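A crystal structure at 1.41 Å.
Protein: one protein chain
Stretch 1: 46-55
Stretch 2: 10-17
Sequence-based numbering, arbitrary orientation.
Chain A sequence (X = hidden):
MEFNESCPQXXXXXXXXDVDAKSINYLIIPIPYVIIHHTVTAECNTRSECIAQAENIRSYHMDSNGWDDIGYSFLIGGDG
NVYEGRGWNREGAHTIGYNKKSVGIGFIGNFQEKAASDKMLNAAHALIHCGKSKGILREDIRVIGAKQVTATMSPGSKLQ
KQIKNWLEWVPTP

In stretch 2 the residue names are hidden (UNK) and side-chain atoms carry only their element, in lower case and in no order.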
ATOM      1  N   THR A  46     -11.625  12.828   2.491  1.00 14.56           N
ATOM      2  CA  THR A  46     -11.508  13.392   3.851  1.00 14.72           C
ATOM      3  C   THR A  46     -11.064  12.251   4.764  1.00 13.26           C
ATOM      4  O   THR A  46     -11.262  11.067   4.451  1.00 13.54           O
ATOM      5  CB  THR A  46     -12.846  13.951   4.416  1.00 15.66           C
ATOM      6  OG1 THR A  46     -13.760  12.863   4.595  1.00 16.01           O
ATOM      7  CG2 THR A  46     -13.461  15.027   3.507  1.00 18.62           C
ATOM      8  N   ARG A  47     -10.564  12.605   5.936  1.00 14.31           N
ATOM      9  CA  ARG A  47     -10.130  11.621   6.896  1.00 13.96           C
ATOM     10  C   ARG A  47     -11.285  10.676   7.293  1.00 13.38           C
ATOM     11  O   ARG A  47     -11.109   9.463   7.323  1.00 12.77           O
ATOM     12  CB  ARG A  47      -9.526  12.335   8.096  1.00 17.45           C
ATOM     13  CG  ARG A  47      -8.764  11.448   9.035  1.00 18.52           C
ATOM     14  CD  ARG A  47      -7.936  12.345   9.945  1.00 21.94           C
ATOM     15  NE  ARG A  47      -7.404  11.539  11.016  1.00 22.00           N
ATOM     16  CZ  ARG A  47      -6.121  11.408  11.306  1.00 18.64           C
ATOM     17  NH1 ARG A  47      -5.173  12.047  10.603  1.00 21.81           N
ATOM     18  NH2 ARG A  47      -5.797  10.611  12.298  1.00 19.98           N
ATOM     19  N   SER A  48     -12.464  11.222   7.561  1.00 14.06           N
ATOM     20  CA  SER A  48     -13.610  10.375   7.891  1.00 14.02           C
ATOM     21  C   SER A  48     -13.969   9.366   6.766  1.00 13.20           C
ATOM     22  O   SER A  48     -14.215   8.179   7.032  1.00 13.36           O
ATOM     23  CB  SER A  48     -14.801  11.245   8.286  1.00 16.40           C
ATOM     24  OG  SER A  48     -15.827  10.422   8.775  1.00 22.11           O
ATOM     25  N   GLU A  49     -13.931   9.829   5.517  1.00 12.90           N
ATOM     26  CA  GLU A  49     -14.219   8.974   4.357  1.00 12.63           C
ATOM     27  C   GLU A  49     -13.150   7.885   4.201  1.00 12.27           C
ATOM     28  O   GLU A  49     -13.463   6.731   3.889  1.00 11.28           O
ATOM     29  CB  GLU A  49     -14.257   9.795   3.075  1.00 16.54           C
ATOM     30  CG  GLU A  49     -15.585   9.843   2.348  1.00 25.22           C
ATOM     31  CD  GLU A  49     -15.630  11.025   1.392  1.00 28.32           C
ATOM     32  OE1 GLU A  49     -14.798  11.064   0.477  1.00 24.92           O
ATOM     33  OE2 GLU A  49     -16.491  11.921   1.558  1.00 31.34           O
ATOM     34  N   CYS A  50     -11.879   8.264   4.345  1.00 10.87           N
ATOM     35  CA  CYS A  50     -10.798   7.299   4.155  1.00 10.51           C
ATOM     36  C   CYS A  50     -10.736   6.269   5.279  1.00  8.92           C
ATOM     37  O   CYS A  50     -10.488   5.082   5.024  1.00  8.78           O
ATOM     38  CB  CYS A  50      -9.496   8.043   3.990  1.00 11.22           C
ATOM     39  SG  CYS A  50      -9.398   9.018   2.449  1.00 12.38           S
ATOM     40  N   ILE A  51     -11.048   6.685   6.512  1.00  9.19           N
ATOM     41  CA  ILE A  51     -11.180   5.739   7.615  1.00  8.92           C
ATOM     42  C   ILE A  51     -12.249   4.690   7.274  1.00  9.73           C
ATOM     43  O   ILE A  51     -12.039   3.498   7.490  1.00  9.75           O
ATOM     44  CB  ILE A  51     -11.511   6.467   8.967  1.00  9.29           C
ATOM     45  CG1 ILE A  51     -10.247   7.204   9.470  1.00 10.54           C
ATOM     46  CG2 ILE A  51     -12.104   5.501  10.015  1.00  9.16           C
ATOM     47  CD1 ILE A  51     -10.503   8.156  10.631  1.00 12.47           C
ATOM     48  N   ALA A  52     -13.397   5.159   6.769  1.00 10.20           N
ATOM     49  CA  ALA A  52     -14.480   4.232   6.414  1.00 10.29           C
ATOM     50  C   ALA A  52     -14.056   3.251   5.329  1.00  9.72           C
ATOM     51  O   ALA A  52     -14.388   2.055   5.386  1.00 10.97           O
ATOM     52  CB  ALA A  52     -15.726   4.994   5.982  1.00 11.56           C
ATOM     53  N   GLN A  53     -13.327   3.744   4.322  1.00  9.87           N
ATOM     54  CA  GLN A  53     -12.864   2.831   3.283  1.00  9.99           C
ATOM     55  C   GLN A  53     -11.920   1.785   3.831  1.00  8.76           C
ATOM     56  O   GLN A  53     -12.030   0.606   3.493  1.00  9.28           O
ATOM     57  CB  GLN A  53     -12.206   3.564   2.111  1.00 12.08           C
ATOM     58  CG  GLN A  53     -13.146   4.104   1.063  1.00 14.44           C
ATOM     59  CD  GLN A  53     -13.779   3.002   0.217  1.00 17.09           C
ATOM     60  OE1 GLN A  53     -13.511   1.809   0.386  1.00 22.67           O
ATOM     61  NE2 GLN A  53     -14.575   3.406  -0.709  1.00 17.31           N
ATOM     62  N   ALA A  54     -10.942   2.222   4.641  1.00  8.07           N
ATOM     63  CA  ALA A  54      -9.993   1.284   5.246  1.00  7.65           C
ATOM     64  C   ALA A  54     -10.696   0.194   6.062  1.00  8.08           C
ATOM     65  O   ALA A  54     -10.440  -0.991   5.901  1.00  7.57           O
ATOM     66  CB  ALA A  54      -8.986   2.061   6.094  1.00  7.83           C
ATOM     67  N   GLU A  55     -11.639   0.631   6.900  1.00  8.33           N
ATOM     68  CA  GLU A  55     -12.403  -0.302   7.734  1.00  8.28           C
ATOM     69  C   GLU A  55     -13.204  -1.321   6.880  1.00  8.10           C
ATOM     70  O   GLU A  55     -13.238  -2.505   7.221  1.00  8.77           O
ATOM     71  CB  GLU A  55     -13.323   0.494   8.691  1.00  8.80           C
ATOM     72  CG  GLU A  55     -14.486  -0.285   9.337  1.00  9.45           C
ATOM     73  CD  GLU A  55     -14.092  -1.517  10.142  1.00 11.76           C
ATOM     74  OE1 GLU A  55     -12.921  -1.609  10.610  1.00 11.44           O
ATOM     75  OE2 GLU A  55     -14.982  -2.422  10.288  1.00 13.23           O
ATOM     76  N   UNK A  10       1.864   8.942  10.025  1.00 15.41           N
ATOM     77  CA  UNK A  10       1.054   7.764   9.664  1.00 13.07           C
ATOM     78  C   UNK A  10      -0.127   7.591  10.634  1.00 12.99           C
ATOM     79  O   UNK A  10       0.039   7.735  11.847  1.00 13.72           O
ATOM     80  c   UNK A  10       4.204   5.662   8.630  1.00 16.12           C
ATOM     81  c   UNK A  10       1.937   6.487   9.611  1.00 13.52           C
ATOM     82  c   UNK A  10       1.086   5.230   9.400  1.00 13.53           C
ATOM     83  c   UNK A  10       3.051   6.651   8.535  1.00 13.23           C
ATOM     84  N   UNK A  11      -1.297   7.269  10.070  1.00 11.43           N
ATOM     85  CA  UNK A  11      -2.483   6.972  10.866  1.00 11.62           C
ATOM     86  C   UNK A  11      -2.400   5.496  11.250  1.00 10.55           C
ATOM     87  O   UNK A  11      -2.533   4.601  10.383  1.00 11.83           O
ATOM     88  c   UNK A  11      -4.993   6.884  10.912  1.00 12.32           C
ATOM     89  c   UNK A  11      -3.789   8.806   9.765  1.00 14.04           C
ATOM     90  c   UNK A  11      -4.875   9.274   8.828  1.00 13.81           C
ATOM     91  c   UNK A  11      -3.776   7.304  10.100  1.00 12.09           C
ATOM     92  N   UNK A  12      -2.153   5.237  12.531  1.00 10.79           N
ATOM     93  CA  UNK A  12      -1.964   3.900  13.050  1.00 11.22           C
ATOM     94  C   UNK A  12      -3.200   3.047  12.845  1.00 10.56           C
ATOM     95  O   UNK A  12      -4.326   3.577  12.810  1.00 10.34           O
ATOM     96  N   UNK A  13      -3.004   1.738  12.762  1.00  9.59           N
ATOM     97  CA  UNK A  13      -4.135   0.805  12.526  1.00  9.69           C
ATOM     98  C   UNK A  13      -5.293   1.005  13.526  1.00 10.13           C
ATOM     99  O   UNK A  13      -6.486   1.058  13.122  1.00  9.56           O
ATOM    100  c   UNK A  13      -6.195  -4.432  12.424  1.00  9.00           C
ATOM    101  n   UNK A  13      -6.360  -3.945  13.654  1.00  9.83           N
ATOM    102  c   UNK A  13      -4.122  -3.080  12.142  1.00  9.15           C
ATOM    103  c   UNK A  13      -4.672  -1.649  12.036  1.00  8.39           C
ATOM    104  n   UNK A  13      -5.131  -4.067  11.701  1.00  9.40           N
ATOM    105  c   UNK A  13      -3.644  -0.629  12.523  1.00  9.66           C
ATOM    106  n   UNK A  13      -7.070  -5.293  11.904  1.00  9.84           N
ATOM    107  N   UNK A  14      -4.979   1.171  14.807  1.00 10.41           N
ATOM    108  CA  UNK A  14      -6.023   1.292  15.847  1.00 11.88           C
ATOM    109  C   UNK A  14      -6.761   2.634  15.767  1.00 11.21           C
ATOM    110  O   UNK A  14      -7.791   2.825  16.415  1.00 12.39           O
ATOM    111  c   UNK A  14      -5.433   1.075  17.238  1.00 15.03           C
ATOM    112  o   UNK A  14      -4.514   2.110  17.577  1.00 20.95           O
ATOM    113  N   UNK A  15      -6.246   3.567  14.978  1.00 10.79           N
ATOM    114  CA  UNK A  15      -6.919   4.844  14.786  1.00 11.06           C
ATOM    115  C   UNK A  15      -8.056   4.763  13.766  1.00 10.87           C
ATOM    116  O   UNK A  15      -8.906   5.662  13.708  1.00 11.54           O
ATOM    117  c   UNK A  15      -3.841   7.295  14.861  1.00 18.33           C
ATOM    118  o   UNK A  15      -4.388   8.405  14.703  1.00 20.59           O
ATOM    119  o   UNK A  15      -2.614   7.112  14.698  1.00 19.85           O
ATOM    120  c   UNK A  15      -4.701   6.111  15.267  1.00 15.07           C
ATOM    121  c   UNK A  15      -5.928   5.930  14.363  1.00 12.23           C
ATOM    122  N   UNK A  16      -8.070   3.704  12.940  1.00  9.37           N
ATOM    123  CA  UNK A  16      -9.145   3.538  11.949  1.00  8.87           C
ATOM    124  C   UNK A  16     -10.028   2.303  12.112  1.00  8.51           C
ATOM    125  O   UNK A  16     -11.056   2.224  11.450  1.00  8.65           O
ATOM    126  c   UNK A  16      -6.220   2.923   9.976  1.00  8.21           C
ATOM    127  c   UNK A  16      -7.808   1.378   9.545  1.00  8.04           C
ATOM    128  c   UNK A  16      -8.957   0.577   9.336  1.00  8.45           C
ATOM    129  c   UNK A  16      -6.533   0.839   9.206  1.00  7.93           C
ATOM    130  c   UNK A  16      -7.587   2.708  10.043  1.00  8.17           C
ATOM    131  c   UNK A  16      -8.803  -0.723   8.815  1.00  8.75           C
ATOM    132  c   UNK A  16      -8.635   3.694  10.489  1.00  8.84           C
ATOM    133  c   UNK A  16      -6.374  -0.462   8.705  1.00  8.67           C
ATOM    134  c   UNK A  16      -7.506  -1.239   8.522  1.00  8.48           C
ATOM    135  n   UNK A  16      -5.597   1.810   9.470  1.00  8.44           N
ATOM    136  N   UNK A  17      -9.638   1.373  12.976  1.00  7.84           N
ATOM    137  CA  UNK A  17     -10.461   0.182  13.272  1.00  8.13           C
ATOM    138  C   UNK A  17     -10.355  -0.238  14.720  1.00  9.13           C
ATOM    139  O   UNK A  17      -9.301  -0.038  15.369  1.00  9.71           O
ATOM    140  o   UNK A  17     -11.047  -2.099  12.591  1.00  8.68           O
ATOM    141  c   UNK A  17     -10.143  -1.020  12.336  1.00  8.14           C
ATOM    142  c   UNK A  17      -8.733  -1.547  12.557  1.00  8.99           C
TER
HETATM  143  O   HOH W   1      -3.353  10.529  13.558  1.00 19.98           O

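Stretch 1 is a helix from Arg47 onward, capped by Thr46, whose OG1 accepts from Glu49 N at 3.2 Å. Arg47, Ile51, Ala54 and Glu55 line the side that meets stretch 2.

Position 10 carries four carbons, forked at the first, with one arm two carbons long. That branching is isoleucine, Ile10, and its side chain is out of reach of stretch 1.

Position 11 repeats the pattern: four carbons, a fork at the first, one longer arm. Its CA-to-CB bond points toward the helix, and a side-chain carbon lies over one face of the Arg47 guanidinium. This is Ile11, buried, with CD1 3.3 Å from Arg47 NH1; the flat cation rests on a hydrocarbon end.

Position 12 has no side-chain atoms, so it is Gly12. An ideal CB here would have nothing of stretch 1 within 5.5 Å, so the helix does not demand its absence.

Position 13 shows three carbons, a nitrogen, then a carbon bearing two more nitrogens, the guanidinium of arginine. Arg13 extends with chi1 to chi3 all t, does not touch stretch 1, and bonds elsewhere in the structure.

Position 14 has one carbon and then one oxygen, a lone hydroxymethyl with no further branch: Ser14. It is exposed and out of reach of the helix.

Position 15 has three carbons, the third carrying two oxygens; its CA-to-CB bond points toward stretch 1, and one oxygen approaches the edge of the Arg47 guanidinium. The length and the carboxylate give Glu15. Its OE2 forms a salt bridge with Arg47 NH2 at 3.6 Å, a long one, while water 1 donates to Glu15 OE2 at 2.6 Å and accepts from Arg47 NH2 at 2.8 Å. The other oxygen serves its own stretch: Gly12 N donates to Glu15 OE1 at 2.9 Å, tying down the turn that presents the acid.

Position 16 has one carbon leading into fused five- and six-membered rings of eight carbons and one nitrogen, with a methyl of stretch 1 over one face. Only tryptophan fits. Ala54 CB sits 3.8 Å from the centroid of the Trp16 six-membered ring, 20° off its normal, a CH-pi contact. Beside it, Ile51 CG2 packs 3.9 Å from Trp16 CB.

Position 17 has one carbon carrying an oxygen and a carbon, the oxygen near the Glu55 carboxylate. This is Thr17, whose OG1 donates to Glu55 OE1 at 2.8 Å.

The contact works by placing its polar links around an apolar centre. Trp16 gives up 102 Å², the largest share of any residue, and the small Ala54 lets the helix come close to its ring. At the start of the helix, Arg47 reaches across to acid and water; at Glu55, the hydroxyl of buried Thr17 makes a direct hydrogen bond where the two backbones lie near each other. The rule to read is one broad ring against a small residue, with a polar clasp toward each end.

Stretch 2 10-17: IIGRSEWT
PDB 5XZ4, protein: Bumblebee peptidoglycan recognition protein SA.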